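Local atomic coordinates of Ketoacyl_synth_N domain-containing protein (Photorhabdus luminescens subsp. laumondii, PDB entry 6SMO), a protein that probably belongs to the 3-oxoacyl-[acyl-carrier-protein] synthase machinery that extends acyl or polyketide chains, and binds a pentaoxo-dodecanal ligand. Residues V5-V10 and L225-R230. Residues are numbered along the deposited sequence; the frame is centred on the assembly and turned at random.
Sequences VVVTGV and LVLEER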
# COMPACT_ATOMS: atom_id res chain seq x y z
N VAL C 5 -19.12 -4.34 15.80
CA VAL C 5 -18.70 -4.97 14.51
C VAL C 5 -18.93 -6.49 14.63
O VAL C 5 -18.55 -7.05 15.68
CB VAL C 5 -17.23 -4.65 14.17
CG1 VAL C 5 -16.84 -5.17 12.80
CG2 VAL C 5 -16.94 -3.16 14.29
N VAL C 6 -19.50 -7.11 13.60
CA VAL C 6 -19.86 -8.56 13.57
C VAL C 6 -19.40 -9.17 12.24
O VAL C 6 -19.40 -8.46 11.22
CB VAL C 6 -21.37 -8.77 13.78
CG1 VAL C 6 -21.78 -8.50 15.23
CG2 VAL C 6 -22.22 -7.95 12.83
N VAL C 7 -19.01 -10.45 12.27
CA VAL C 7 -18.61 -11.27 11.09
C VAL C 7 -19.87 -11.94 10.54
O VAL C 7 -20.52 -12.68 11.31
CB VAL C 7 -17.53 -12.30 11.45
CG1 VAL C 7 -17.03 -13.06 10.23
CG2 VAL C 7 -16.37 -11.68 12.21
N THR C 8 -20.21 -11.70 9.27
CA THR C 8 -21.43 -12.21 8.59
C THR C 8 -21.08 -13.27 7.54
O THR C 8 -21.95 -14.13 7.28
CB THR C 8 -22.25 -11.06 7.98
OG1 THR C 8 -21.36 -10.23 7.23
CG2 THR C 8 -22.97 -10.25 9.03
N GLY C 9 -19.87 -13.22 6.97
CA GLY C 9 -19.41 -14.18 5.95
C GLY C 9 -17.90 -14.38 6.00
O GLY C 9 -17.19 -13.42 6.36
N VAL C 10 -17.44 -15.58 5.65
CA VAL C 10 -15.99 -15.96 5.62
C VAL C 10 -15.73 -16.82 4.38
O VAL C 10 -16.60 -17.64 4.02
CB VAL C 10 -15.56 -16.69 6.91
CG1 VAL C 10 -15.54 -15.75 8.10
CG2 VAL C 10 -16.42 -17.91 7.20
N LEU C 225 -12.74 -12.16 5.50
CA LEU C 225 -13.96 -12.05 6.34
C LEU C 225 -14.80 -10.87 5.84
O LEU C 225 -14.21 -9.88 5.38
CB LEU C 225 -13.55 -11.84 7.80
CG LEU C 225 -12.73 -12.97 8.44
CD1 LEU C 225 -11.24 -12.73 8.26
CD2 LEU C 225 -13.06 -13.11 9.91
N VAL C 226 -16.13 -10.99 5.93
CA VAL C 226 -17.10 -9.87 5.69
C VAL C 226 -17.49 -9.28 7.05
O VAL C 226 -18.48 -9.75 7.64
CB VAL C 226 -18.33 -10.34 4.89
CG1 VAL C 226 -19.30 -9.20 4.62
CG2 VAL C 226 -17.94 -11.02 3.59
N LEU C 227 -16.70 -8.31 7.53
CA LEU C 227 -17.02 -7.49 8.73
C LEU C 227 -18.06 -6.44 8.32
O LEU C 227 -17.90 -5.84 7.24
CB LEU C 227 -15.74 -6.83 9.26
CG LEU C 227 -15.03 -7.58 10.39
CD1 LEU C 227 -14.75 -9.02 10.00
CD2 LEU C 227 -13.74 -6.86 10.77
N GLU C 228 -19.09 -6.23 9.15
CA GLU C 228 -20.09 -5.15 8.95
C GLU C 228 -20.70 -4.74 10.30
O GLU C 228 -20.64 -5.53 11.26
CB GLU C 228 -21.17 -5.57 7.95
CG GLU C 228 -21.90 -6.85 8.31
CD GLU C 228 -23.05 -7.17 7.38
OE1 GLU C 228 -24.07 -6.46 7.44
OE2 GLU C 228 -22.92 -8.12 6.58
N GLU C 229 -21.27 -3.53 10.33
CA GLU C 229 -21.89 -2.89 11.53
C GLU C 229 -23.07 -3.75 11.99
O GLU C 229 -23.80 -4.27 11.13
CB GLU C 229 -22.29 -1.46 11.19
CG GLU C 229 -22.58 -0.59 12.41
CD GLU C 229 -24.05 -0.50 12.79
OE1 GLU C 229 -24.36 -0.69 13.98
OE2 GLU C 229 -24.87 -0.22 11.90
N ARG C 230 -23.25 -3.88 13.31
CA ARG C 230 -24.19 -4.84 13.96
C ARG C 230 -25.63 -4.51 13.55
O ARG C 230 -26.36 -5.46 13.19
CB ARG C 230 -24.03 -4.81 15.48
CG ARG C 230 -24.81 -5.89 16.21
CD ARG C 230 -24.41 -6.01 17.67
NE ARG C 230 -25.26 -6.95 18.40
CZ ARG C 230 -26.47 -6.68 18.88
NH1 ARG C 230 -27.14 -7.61 19.52
NH2 ARG C 230 -27.02 -5.48 18.71
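Val7 and Leu227 face each other as a non-hydrogen-bonded pair of two antiparallel strands. Leu227 divides its contacts. Its CD1 lies 3.8 Å from Val7 CG2, while its CG lies 3.9 Å from Val5 CG1. On the same face of the sheet, Leu225 CD2 rests against both Val7 CG1 and Val10 CG1, about 4.0 Å from each. The branches touch at oblique angles and form a continuous apolar layer.

Thr8 points toward the partner strand. Glu228 meets it there at about a right angle, coming from the face that carries Val6 and Val226. The carboxylate comes in over the hydroxyl and methyl of Thr8, with Glu228 OE2 2.7 Å from Thr8 OG1. Thr8 OG1 sits between its own backbone N and carbonyl carbon (chi1 48°), which also places it 2.9 Å from Val226 O. Glu228 OE2 also forms a salt bridge with Arg236, and OE1 bonds to His232. These partners probably favour a charged carboxylate. Nearby, Val6 CG2 lies 3.9 Å from Arg230 CA, where the strand gives way to a helix.

Val6 and Glu228 exchange two backbone hydrogen bonds. Further along, Thr8 N bonds to Val226 O and Val226 N to Gly9 O. Thr8 and Gly9 together lie opposite Val226, a beta bulge, which carries the pairing on to Val10 and Leu225.

The pair belongs to a mixed sheet of the thiolase-like fold. Strand 242-251 flanks 5-10, and strand 180-187 flanks 225-229. Helices 161-175 and 319-329 pack on the apolar face, through Ile173 against Val5 and Leu227 and through Ser326 against Val7 and Leu225.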